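Putative sulfatase yidJ (Bacteroides fragilis, PDB 2QZU) probably hydrolyses sulfate esters as a metal-dependent member of the sulfatase family. Local coordinates at residues Asp57-Glu62 and Thr306-Thr311; Leu365-Met368 and Glu374-Glu377; Pro400-Lys405 and Glu470-Pro475; Gly430-Val435 and Asp474-Tyr479. One frame throughout, in Å; residues are numbered along the deposited sequence.

Contact 1: Asp57-Glu62 and Thr306-Thr311; sequences DKLASE and TIVVFT
L59 reaches from helix 54-61 to strand 306-311 with its CG trans to its own backbone N (chi1 -177°). Its second torsion (chi2 64°) splays the two methyls along the strand. CD1 meets V308, with its CG1 at 4.2 Å. CD2 lies beside F310 and comes to 4.3 Å from its CB. The leucine thus straddles two strand residues whose CB atoms point to the same side, while V309 between them points away from the helix. F310 offers L59 just the base of its side chain. Its ring leads away from L59 and packs edge-to-face with Y38. No hydrogen bond joins the two segments, and the touch is apolar and light. I294 of helix 267-299 fits in beside L59 and V308, and I339 and S341 of the next strand also touch L59. All three touching residues are buried. A helix laid on one face of a central, mostly parallel sheet through aliphatic side chains is typical of the alpha/beta core of the alkaline phosphatase clan, to which the sulfatases belong.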
loop_
_atom_site.group_PDB
_atom_site.type_symbol
_atom_site.label_atom_id
_atom_site.label_comp_id
_atom_site.label_asym_id
_atom_site.label_seq_id
_atom_site.Cartn_x
_atom_site.Cartn_y
_atom_site.Cartn_z
ATOM N N ASP A 57 12.806 -27.083 -6.603
ATOM C CA ASP A 57 12.973 -28.445 -6.095
ATOM C C ASP A 57 13.723 -29.259 -7.150
ATOM O O ASP A 57 14.608 -30.050 -6.826
ATOM C CB ASP A 57 11.619 -29.122 -5.830
ATOM C CG ASP A 57 10.886 -28.539 -4.638
ATOM O OD1 ASP A 57 11.469 -27.702 -3.916
ATOM O OD2 ASP A 57 9.721 -28.933 -4.419
ATOM N N LYS A 58 13.348 -29.065 -8.411
ATOM C CA LYS A 58 13.985 -29.767 -9.522
ATOM C C LYS A 58 15.451 -29.345 -9.635
ATOM O O LYS A 58 16.338 -30.180 -9.804
ATOM C CB LYS A 58 13.240 -29.462 -10.828
ATOM C CG LYS A 58 13.823 -30.128 -12.070
ATOM C CD LYS A 58 13.769 -31.647 -11.986
ATOM C CE LYS A 58 14.313 -32.286 -13.257
ATOM N NZ LYS A 58 14.305 -33.774 -13.184
ATOM N N LEU A 59 15.700 -28.043 -9.531
ATOM C CA LEU A 59 17.059 -27.521 -9.609
ATOM C C LEU A 59 17.905 -28.143 -8.501
ATOM O O LEU A 59 19.041 -28.562 -8.731
ATOM C CB LEU A 59 17.047 -25.999 -9.452
ATOM C CG LEU A 59 18.390 -25.286 -9.582
ATOM C CD1 LEU A 59 18.937 -25.476 -10.995
ATOM C CD2 LEU A 59 18.204 -23.811 -9.269
ATOM N N ALA A 60 17.339 -28.204 -7.302
ATOM C CA ALA A 60 18.033 -28.774 -6.152
ATOM C C ALA A 60 18.376 -30.240 -6.384
ATOM O O ALA A 60 19.457 -30.696 -6.020
ATOM C CB ALA A 60 17.173 -28.640 -4.909
ATOM N N SER A 61 17.451 -30.974 -6.992
ATOM C CA SER A 61 17.658 -32.395 -7.255
ATOM C C SER A 61 18.778 -32.629 -8.262
ATOM O O SER A 61 19.350 -33.718 -8.324
ATOM C CB SER A 61 16.372 -33.036 -7.784
ATOM O OG SER A 61 16.135 -32.647 -9.124
ATOM N N GLU A 62 19.083 -31.613 -9.059
ATOM C CA GLU A 62 20.140 -31.730 -10.054
ATOM C C GLU A 62 21.440 -31.124 -9.532
ATOM O O GLU A 62 22.446 -31.086 -10.241
ATOM C CB GLU A 62 19.724 -31.031 -11.350
ATOM C CG GLU A 62 18.452 -31.589 -11.971
ATOM C CD GLU A 62 18.167 -31.009 -13.343
ATOM O OE1 GLU A 62 18.922 -31.319 -14.289
ATOM O OE2 GLU A 62 17.193 -30.239 -13.475
ATOM N N THR A 306 27.391 -24.810 -16.757
ATOM C CA THR A 306 27.089 -23.502 -16.208
ATOM C C THR A 306 26.801 -23.692 -14.733
ATOM O O THR A 306 26.109 -24.631 -14.344
ATOM C CB THR A 306 25.837 -22.885 -16.857
ATOM O OG1 THR A 306 26.099 -22.591 -18.233
ATOM C CG2 THR A 306 25.433 -21.599 -16.126
ATOM N N ILE A 307 27.362 -22.822 -13.908
ATOM C CA ILE A 307 27.091 -22.893 -12.483
ATOM C C ILE A 307 25.845 -22.039 -12.294
ATOM O O ILE A 307 25.856 -20.848 -12.600
ATOM C CB ILE A 307 28.236 -22.289 -11.651
ATOM C CG1 ILE A 307 29.506 -23.123 -11.830
ATOM C CG2 ILE A 307 27.829 -22.226 -10.176
ATOM C CD1 ILE A 307 30.744 -22.484 -11.237
ATOM N N VAL A 308 24.765 -22.655 -11.827
ATOM C CA VAL A 308 23.527 -21.929 -11.584
ATOM C C VAL A 308 23.363 -21.827 -10.077
ATOM O O VAL A 308 23.454 -22.826 -9.364
ATOM C CB VAL A 308 22.304 -22.659 -12.184
ATOM C CG1 VAL A 308 21.009 -21.903 -11.836
ATOM C CG2 VAL A 308 22.462 -22.769 -13.689
ATOM N N VAL A 309 23.146 -20.609 -9.597
ATOM C CA VAL A 309 22.975 -20.367 -8.174
ATOM C C VAL A 309 21.644 -19.680 -7.912
ATOM O O VAL A 309 21.286 -18.745 -8.631
ATOM C CB VAL A 309 24.074 -19.419 -7.623
ATOM C CG1 VAL A 309 23.877 -19.208 -6.127
ATOM C CG2 VAL A 309 25.453 -19.969 -7.922
ATOM N N PHE A 310 20.896 -20.160 -6.919
ATOM C CA PHE A 310 19.655 -19.489 -6.533
ATOM C C PHE A 310 19.824 -19.156 -5.059
ATOM O O PHE A 310 20.008 -20.050 -4.230
ATOM C CB PHE A 310 18.402 -20.355 -6.679
ATOM C CG PHE A 310 17.142 -19.630 -6.264
ATOM C CD1 PHE A 310 16.581 -18.665 -7.091
ATOM C CD2 PHE A 310 16.580 -19.840 -5.006
ATOM C CE1 PHE A 310 15.484 -17.909 -6.676
ATOM C CE2 PHE A 310 15.479 -19.088 -4.577
ATOM C CZ PHE A 310 14.934 -18.122 -5.414
ATOM N N THR A 311 19.772 -17.872 -4.730
ATOM C CA THR A 311 19.950 -17.462 -3.347
ATOM C C THR A 311 19.174 -16.176 -3.055
ATOM O O THR A 311 18.329 -15.757 -3.850
ATOM C CB THR A 311 21.466 -17.286 -3.047
ATOM O OG1 THR A 311 21.670 -17.087 -1.643
ATOM C CG2 THR A 311 22.028 -16.113 -3.822
#

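Contact 2: Leu365-Met368 and Glu374-Glu377; sequences LLSM and EIPE
I375 lays its CG1-CD1 arm across helix 361-368, between L366 and S367. CG1 lies 4.1 Å from L366 CD2 and equally far from L366 CB. The two side chains run antiparallel, flank to flank, so the contact is made alongside. The arm is nearly fully extended (chi2 173°), which carries CD1 on past L366 to S367. There CD1 stops 3.4 Å from S367 OG, a methyl set against a hydroxyl. S367 OG does not bond to the isoleucine. Its main polar partner is D383 OD2, and it also makes weak hydrogen bonds to P363 O and S372 OG. These bonds help to fix the hydroxyl beside the methyl. L366 is buried, whereas S367 and I375 are partly exposed. I375 carries the loop's side of the contact. No hydrogen bond links the two segments, so the loop is held here by apolar contact. The same isoleucine touches P363, one turn earlier in the helix, and P376 rests on Y362. Around this fold-back, L366 packs against W116, V119 and L120 of helix 116-122. E374 also touches V119. On another side, S367 and M368, a selenomethionine here, meet S385 of helix 385-390. In the chain, the loop holding 374-377 links helix 361-368 to helix 385-390, with L366 and E374 set against helix 116-122.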
loop_
_atom_site.group_PDB
_atom_site.type_symbol
_atom_site.label_atom_id
_atom_site.label_comp_id
_atom_site.label_asym_id
_atom_site.label_seq_id
_atom_site.Cartn_x
_atom_site.Cartn_y
_atom_site.Cartn_z
ATOM N N LEU A 365 32.875 -18.888 -5.845
ATOM C CA LEU A 365 32.566 -19.076 -7.261
ATOM C C LEU A 365 33.794 -18.876 -8.147
ATOM O O LEU A 365 34.053 -19.670 -9.048
ATOM C CB LEU A 365 31.447 -18.123 -7.696
ATOM C CG LEU A 365 30.052 -18.432 -7.130
ATOM C CD1 LEU A 365 29.103 -17.276 -7.426
ATOM C CD2 LEU A 365 29.526 -19.726 -7.744
ATOM N N LEU A 366 34.558 -17.822 -7.885
ATOM C CA LEU A 366 35.747 -17.552 -8.687
ATOM C C LEU A 366 36.720 -18.730 -8.686
ATOM O O LEU A 366 37.256 -19.091 -9.732
ATOM C CB LEU A 366 36.446 -16.288 -8.183
ATOM C CG LEU A 366 36.459 -15.067 -9.112
ATOM C CD1 LEU A 366 35.152 -14.946 -9.868
ATOM C CD2 LEU A 366 36.737 -13.814 -8.289
ATOM N N SER A 367 36.957 -19.320 -7.517
ATOM C CA SER A 367 37.863 -20.465 -7.431
ATOM C C SER A 367 37.248 -21.666 -8.153
ATOM O O SER A 367 37.943 -22.386 -8.865
ATOM C CB SER A 367 38.156 -20.825 -5.967
ATOM O OG SER A 367 39.008 -19.865 -5.361
HETATM N N MSE A 368 35.947 -21.877 -7.974
HETATM C CA MSE A 368 35.269 -22.989 -8.638
HETATM C C MSE A 368 35.368 -22.844 -10.154
HETATM O O MSE A 368 35.454 -23.834 -10.880
HETATM C CB MSE A 368 33.784 -23.034 -8.253
HETATM C CG MSE A 368 33.489 -23.517 -6.846
HETATM SE SE MSE A 368 31.592 -23.327 -6.458
HETATM C CE MSE A 368 30.919 -24.742 -7.600
ATOM N N GLU A 374 42.892 -14.888 -9.317
ATOM C CA GLU A 374 42.366 -13.549 -9.576
ATOM C C GLU A 374 41.619 -12.917 -8.402
ATOM O O GLU A 374 41.186 -11.771 -8.496
ATOM C CB GLU A 374 41.435 -13.560 -10.797
ATOM C CG GLU A 374 42.046 -14.131 -12.072
ATOM C CD GLU A 374 43.335 -13.441 -12.470
ATOM O OE1 GLU A 374 43.368 -12.192 -12.487
ATOM O OE2 GLU A 374 44.315 -14.151 -12.776
ATOM N N ILE A 375 41.455 -13.654 -7.307
ATOM C CA ILE A 375 40.766 -13.109 -6.137
ATOM C C ILE A 375 41.684 -12.060 -5.508
ATOM O O ILE A 375 42.827 -12.355 -5.163
ATOM C CB ILE A 375 40.464 -14.216 -5.103
ATOM C CG1 ILE A 375 39.545 -15.270 -5.725
ATOM C CG2 ILE A 375 39.789 -13.618 -3.875
ATOM C CD1 ILE A 375 39.322 -16.484 -4.847
ATOM N N PRO A 376 41.203 -10.814 -5.369
ATOM C CA PRO A 376 42.020 -9.749 -4.780
ATOM C C PRO A 376 42.429 -10.066 -3.345
ATOM O O PRO A 376 41.751 -10.820 -2.644
ATOM C CB PRO A 376 41.101 -8.530 -4.846
ATOM C CG PRO A 376 40.213 -8.829 -6.009
ATOM C CD PRO A 376 39.903 -10.284 -5.818
ATOM N N GLU A 377 43.542 -9.481 -2.916
ATOM C CA GLU A 377 44.032 -9.682 -1.558
ATOM C C GLU A 377 43.076 -8.987 -0.591
ATOM O O GLU A 377 43.078 -9.259 0.607
ATOM C CB GLU A 377 45.440 -9.090 -1.422
ATOM C CG GLU A 377 46.028 -9.158 -0.021
ATOM C CD GLU A 377 46.171 -10.579 0.488
ATOM O OE1 GLU A 377 46.887 -11.375 -0.157
ATOM O OE2 GLU A 377 45.569 -10.901 1.535
#

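Contact 3: Pro400-Lys405 and Glu470-Pro475; sequences PYYFVK and EKTNDP
One water joins three side chains across this contact. It lies 2.6 Å from Y402 OH, in the plane of the tyrosine ring at its edge. It donates to T472 OG1 at 2.7 Å and to D474 OD1 at 2.8 Å. No direct hydrogen bond crosses between the segments. Y402 OH and T472 OG1 are 4.3 Å apart, a gap that the water spans. D474 OD1 also sits at the ring edge, 3.7 Å from Y402 CE1, and the carboxylate and ring planes are nearly coplanar, 14° apart. D474 CG is trans to its backbone N (chi1 -169°), which sets OD1 at the ring edge of Y402. OD1 also forms a salt bridge with R414 NE on strand 412-417. W468 serves both other groups: its NE1 bonds to Y402 OH, and its carbonyl O takes a bond from T472 OG1. All three side chains are buried, so the water and these partners satisfy polar atoms inside the protein. N473, with positive phi, is the C' residue of a Schellman motif. It turns the chain out of helix 455-471, and the water-bridged group joins this capped helix end to the edge strand of the C-terminal antiparallel sheet.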
loop_
_atom_site.group_PDB
_atom_site.type_symbol
_atom_site.label_atom_id
_atom_site.label_comp_id
_atom_site.label_asym_id
_atom_site.label_seq_id
_atom_site.Cartn_x
_atom_site.Cartn_y
_atom_site.Cartn_z
ATOM N N PRO A 400 29.896 -14.602 10.862
ATOM C CA PRO A 400 29.627 -13.402 11.658
ATOM C C PRO A 400 28.217 -12.842 11.461
ATOM O O PRO A 400 27.489 -13.261 10.558
ATOM C CB PRO A 400 30.685 -12.428 11.157
ATOM C CG PRO A 400 30.757 -12.773 9.693
ATOM C CD PRO A 400 30.772 -14.286 9.714
ATOM N N TYR A 401 27.840 -11.911 12.333
ATOM C CA TYR A 401 26.557 -11.217 12.250
ATOM C C TYR A 401 26.871 -9.732 12.381
ATOM O O TYR A 401 27.725 -9.348 13.182
ATOM C CB TYR A 401 25.599 -11.610 13.374
ATOM C CG TYR A 401 24.422 -10.659 13.460
ATOM C CD1 TYR A 401 23.460 -10.618 12.449
ATOM C CD2 TYR A 401 24.318 -9.739 14.501
ATOM C CE1 TYR A 401 22.428 -9.679 12.471
ATOM C CE2 TYR A 401 23.291 -8.794 14.531
ATOM C CZ TYR A 401 22.353 -8.770 13.513
ATOM O OH TYR A 401 21.342 -7.830 13.527
ATOM N N TYR A 402 26.172 -8.896 11.622
ATOM C CA TYR A 402 26.420 -7.460 11.662
ATOM C C TYR A 402 25.206 -6.547 11.658
ATOM O O TYR A 402 24.167 -6.855 11.078
ATOM C CB TYR A 402 27.235 -7.017 10.436
ATOM C CG TYR A 402 28.630 -7.549 10.338
ATOM C CD1 TYR A 402 29.695 -6.882 10.948
ATOM C CD2 TYR A 402 28.895 -8.724 9.638
ATOM C CE1 TYR A 402 30.987 -7.377 10.862
ATOM C CE2 TYR A 402 30.185 -9.228 9.547
ATOM C CZ TYR A 402 31.224 -8.549 10.164
ATOM O OH TYR A 402 32.498 -9.055 10.105
ATOM N N PHE A 403 25.389 -5.409 12.316
ATOM C CA PHE A 403 24.455 -4.300 12.301
ATOM C C PHE A 403 25.370 -3.125 12.589
ATOM O O PHE A 403 25.982 -3.054 13.654
ATOM C CB PHE A 403 23.362 -4.302 13.362
ATOM C CG PHE A 403 22.563 -3.027 13.338
ATOM C CD1 PHE A 403 21.777 -2.719 12.228
ATOM C CD2 PHE A 403 22.719 -2.065 14.334
ATOM C CE1 PHE A 403 21.170 -1.469 12.101
ATOM C CE2 PHE A 403 22.117 -0.813 14.216
ATOM C CZ PHE A 403 21.342 -0.513 13.095
ATOM N N VAL A 404 25.487 -2.229 11.618
ATOM C CA VAL A 404 26.339 -1.056 11.760
ATOM C C VAL A 404 25.489 0.200 11.630
ATOM O O VAL A 404 24.749 0.353 10.658
ATOM C CB VAL A 404 27.431 -1.020 10.657
ATOM C CG1 VAL A 404 28.332 0.203 10.851
ATOM C CG2 VAL A 404 28.249 -2.295 10.688
ATOM N N LYS A 405 25.577 1.091 12.614
ATOM C CA LYS A 405 24.819 2.335 12.544
ATOM C C LYS A 405 25.612 3.170 11.544
ATOM O O LYS A 405 26.756 3.536 11.809
ATOM C CB LYS A 405 24.765 3.016 13.913
ATOM C CG LYS A 405 23.809 4.200 13.964
ATOM C CD LYS A 405 23.605 4.707 15.382
ATOM C CE LYS A 405 22.659 5.902 15.404
ATOM N NZ LYS A 405 22.380 6.354 16.794
ATOM N N GLU A 470 39.268 -8.370 14.888
ATOM C CA GLU A 470 40.637 -7.906 14.667
ATOM C C GLU A 470 41.137 -8.387 13.298
ATOM O O GLU A 470 41.783 -7.644 12.559
ATOM C CB GLU A 470 41.562 -8.419 15.782
ATOM C CG GLU A 470 41.219 -7.854 17.163
ATOM C CD GLU A 470 42.097 -8.401 18.278
ATOM O OE1 GLU A 470 42.171 -9.637 18.431
ATOM O OE2 GLU A 470 42.704 -7.590 19.009
ATOM N N LYS A 471 40.808 -9.630 12.965
ATOM C CA LYS A 471 41.208 -10.233 11.695
ATOM C C LYS A 471 40.630 -9.474 10.504
ATOM O O LYS A 471 41.281 -9.350 9.465
ATOM C CB LYS A 471 40.739 -11.690 11.653
ATOM C CG LYS A 471 41.145 -12.470 10.413
ATOM C CD LYS A 471 40.715 -13.928 10.551
ATOM C CE LYS A 471 41.156 -14.772 9.361
ATOM N NZ LYS A 471 40.467 -14.384 8.102
ATOM N N THR A 472 39.413 -8.964 10.667
ATOM C CA THR A 472 38.736 -8.236 9.600
ATOM C C THR A 472 38.921 -6.715 9.649
ATOM O O THR A 472 38.240 -5.980 8.936
ATOM C CB THR A 472 37.221 -8.580 9.585
ATOM O OG1 THR A 472 36.660 -8.347 10.884
ATOM C CG2 THR A 472 37.012 -10.044 9.213
ATOM N N ASN A 473 39.846 -6.248 10.486
ATOM C CA ASN A 473 40.135 -4.814 10.600
ATOM C C ASN A 473 38.867 -4.007 10.884
ATOM O O ASN A 473 38.575 -3.021 10.204
ATOM C CB ASN A 473 40.795 -4.324 9.305
ATOM C CG ASN A 473 41.417 -2.937 9.435
ATOM O OD1 ASN A 473 41.890 -2.366 8.452
ATOM N ND2 ASN A 473 41.427 -2.397 10.647
ATOM N N ASP A 474 38.122 -4.445 11.894
ATOM C CA ASP A 474 36.877 -3.801 12.300
ATOM C C ASP A 474 37.118 -3.122 13.648
ATOM O O ASP A 474 37.384 -3.793 14.645
ATOM C CB ASP A 474 35.786 -4.874 12.416
ATOM C CG ASP A 474 34.392 -4.294 12.581
ATOM O OD1 ASP A 474 33.421 -5.030 12.295
ATOM O OD2 ASP A 474 34.259 -3.127 12.997
ATOM N N PRO A 475 37.045 -1.779 13.693
ATOM C CA PRO A 475 37.261 -1.021 14.933
ATOM C C PRO A 475 36.436 -1.477 16.142
ATOM O O PRO A 475 36.811 -1.214 17.284
ATOM C CB PRO A 475 36.931 0.411 14.521
ATOM C CG PRO A 475 37.382 0.451 13.094
ATOM C CD PRO A 475 36.847 -0.864 12.552
HETATM O O HOH W 1 34.202 -7.213 10.702
#

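Contact 4: Gly430-Val435 and Asp474-Tyr479; sequences GKIDNV and DPFAQY
G430 has a positive phi (83°) and turns the chain just before strand 431-439, facing the last residue of the 3-10 segment 475-479. This glycine-aromatic meeting is a CH-pi contact at the edge of the C-terminal antiparallel sheet. G430 CA sits over the centre of the Y479 ring, 3.5 Å from the centroid and 8° off the normal. The carbonyl O of G430 lies by the root of the same side chain, 3.5 Å from Y479 CB. The opposite face of the Y479 ring is covered from its own segment by F476 CA and P475 O, both offset toward the rim. The tyrosine is thus held between the glycine and its own 3-10 turn. Y479 CD2 in turn lies over the centre of the F476 ring. I432 closes the other part of the contact. Its CG1 stands beside the backbone N, and CD1 reaches F476 CE1 and Y479 CB, both at 4.3 Å. F476 also packs on V425 and A427 of strand 421-428, which carries the contact onto the sheet. An Asx turn opens the 3-10 segment: F476 N donates to D474 OD2 along a nearly straight path (167°), meeting the oxygen from above the carboxylate plane. Beside the apolar contacts, a water accepts from I432 N at 2.9 Å and donates to Y479 O at 3.0 Å.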
loop_
_atom_site.group_PDB
_atom_site.type_symbol
_atom_site.label_atom_id
_atom_site.label_comp_id
_atom_site.label_asym_id
_atom_site.label_seq_id
_atom_site.Cartn_x
_atom_site.Cartn_y
_atom_site.Cartn_z
ATOM N N GLY A 430 30.829 2.755 21.564
ATOM C CA GLY A 430 32.012 2.018 21.979
ATOM C C GLY A 430 31.958 1.250 23.289
ATOM O O GLY A 430 32.980 0.721 23.732
ATOM N N LYS A 431 30.786 1.170 23.907
ATOM C CA LYS A 431 30.647 0.448 25.174
ATOM C C LYS A 431 29.606 -0.668 25.059
ATOM O O LYS A 431 28.458 -0.410 24.697
ATOM C CB LYS A 431 30.253 1.434 26.274
ATOM C CG LYS A 431 31.236 2.593 26.408
ATOM C CD LYS A 431 30.562 3.873 26.886
ATOM C CE LYS A 431 30.222 3.818 28.360
ATOM N NZ LYS A 431 31.456 3.758 29.193
ATOM N N ILE A 432 30.010 -1.900 25.370
ATOM C CA ILE A 432 29.098 -3.046 25.285
ATOM C C ILE A 432 27.852 -2.785 26.128
ATOM O O ILE A 432 27.930 -2.552 27.338
ATOM C CB ILE A 432 29.779 -4.352 25.728
ATOM C CG1 ILE A 432 31.012 -4.617 24.854
ATOM C CG2 ILE A 432 28.807 -5.517 25.590
ATOM C CD1 ILE A 432 30.706 -4.767 23.367
ATOM N N ASP A 433 26.714 -2.852 25.450
ATOM C CA ASP A 433 25.392 -2.551 25.988
ATOM C C ASP A 433 24.485 -3.744 26.293
ATOM O O ASP A 433 23.581 -3.648 27.123
ATOM C CB ASP A 433 24.678 -1.671 24.958
ATOM C CG ASP A 433 23.820 -0.609 25.584
ATOM O OD1 ASP A 433 23.113 -0.904 26.573
ATOM O OD2 ASP A 433 23.844 0.524 25.062
ATOM N N ASN A 434 24.704 -4.857 25.603
ATOM C CA ASN A 434 23.852 -6.025 25.781
ATOM C C ASN A 434 24.584 -7.256 25.266
ATOM O O ASN A 434 25.446 -7.152 24.396
ATOM C CB ASN A 434 22.558 -5.815 24.978
ATOM C CG ASN A 434 21.430 -6.747 25.397
ATOM O OD1 ASN A 434 20.379 -6.790 24.752
ATOM N ND2 ASN A 434 21.634 -7.486 26.478
ATOM N N VAL A 435 24.246 -8.416 25.821
ATOM C CA VAL A 435 24.841 -9.679 25.410
ATOM C C VAL A 435 23.698 -10.656 25.166
ATOM O O VAL A 435 22.820 -10.829 26.012
ATOM C CB VAL A 435 25.785 -10.253 26.497
ATOM C CG1 VAL A 435 26.399 -11.556 26.014
ATOM C CG2 VAL A 435 26.881 -9.247 26.818
ATOM N N ASP A 474 38.122 -4.445 11.894
ATOM C CA ASP A 474 36.877 -3.801 12.300
ATOM C C ASP A 474 37.118 -3.122 13.648
ATOM O O ASP A 474 37.384 -3.793 14.645
ATOM C CB ASP A 474 35.786 -4.874 12.416
ATOM C CG ASP A 474 34.392 -4.294 12.581
ATOM O OD1 ASP A 474 33.421 -5.030 12.295
ATOM O OD2 ASP A 474 34.259 -3.127 12.997
ATOM N N PRO A 475 37.045 -1.779 13.693
ATOM C CA PRO A 475 37.261 -1.021 14.933
ATOM C C PRO A 475 36.436 -1.477 16.142
ATOM O O PRO A 475 36.811 -1.214 17.284
ATOM C CB PRO A 475 36.931 0.411 14.521
ATOM C CG PRO A 475 37.382 0.451 13.094
ATOM C CD PRO A 475 36.847 -0.864 12.552
ATOM N N PHE A 476 35.318 -2.154 15.888
ATOM C CA PHE A 476 34.437 -2.642 16.954
ATOM C C PHE A 476 35.195 -3.607 17.883
ATOM O O PHE A 476 34.835 -3.783 19.052
ATOM C CB PHE A 476 33.217 -3.331 16.311
ATOM C CG PHE A 476 32.038 -3.506 17.234
ATOM C CD1 PHE A 476 32.046 -4.476 18.234
ATOM C CD2 PHE A 476 30.890 -2.735 17.055
ATOM C CE1 PHE A 476 30.923 -4.681 19.035
ATOM C CE2 PHE A 476 29.763 -2.933 17.851
ATOM C CZ PHE A 476 29.777 -3.906 18.839
ATOM N N ALA A 477 36.255 -4.219 17.364
ATOM C CA ALA A 477 37.061 -5.153 18.148
ATOM C C ALA A 477 37.570 -4.527 19.445
ATOM O O ALA A 477 37.677 -5.200 20.468
ATOM C CB ALA A 477 38.244 -5.640 17.318
ATOM N N GLN A 478 37.887 -3.237 19.395
ATOM C CA GLN A 478 38.407 -2.525 20.562
ATOM C C GLN A 478 37.420 -2.362 21.718
ATOM O O GLN A 478 37.826 -2.048 22.838
ATOM C CB GLN A 478 38.921 -1.147 20.136
ATOM C CG GLN A 478 40.165 -1.208 19.266
ATOM C CD GLN A 478 41.391 -1.620 20.051
ATOM O OE1 GLN A 478 41.843 -0.897 20.941
ATOM N NE2 GLN A 478 41.933 -2.787 19.736
ATOM N N TYR A 479 36.134 -2.585 21.454
ATOM C CA TYR A 479 35.119 -2.430 22.492
ATOM C C TYR A 479 34.998 -3.653 23.397
ATOM O O TYR A 479 34.496 -3.557 24.515
ATOM C CB TYR A 479 33.745 -2.125 21.881
ATOM C CG TYR A 479 33.738 -1.086 20.780
ATOM C CD1 TYR A 479 34.692 -0.066 20.729
ATOM C CD2 TYR A 479 32.765 -1.125 19.782
ATOM C CE1 TYR A 479 34.673 0.887 19.702
ATOM C CE2 TYR A 479 32.736 -0.181 18.760
ATOM C CZ TYR A 479 33.692 0.817 18.720
ATOM O OH TYR A 479 33.685 1.713 17.672
HETATM O O HOH W 2 32.710 -2.216 26.463
#

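Overall arrangement
From the N terminus, contact 1 closes first. It brings strand 306-311 back to helix 54-61 across 243 intervening residues. Contact 2 follows as a short fold-back, with five residues between its segments. The two touch where I307 and V309 meet L365, and I307 meets M368, so helix 361-368 joins the central sheet. Contacts 3 and 4 come later and share D474 and P475. The loop of contact 4 starts inside that of contact 3, and both close on the same stretch. Together they tie both edge strands of the C-terminal sheet to the chain leaving helix 455-471. Contacts 1 and 3 lie on opposite sides of the chain's centre, about 31 Å apart between centres.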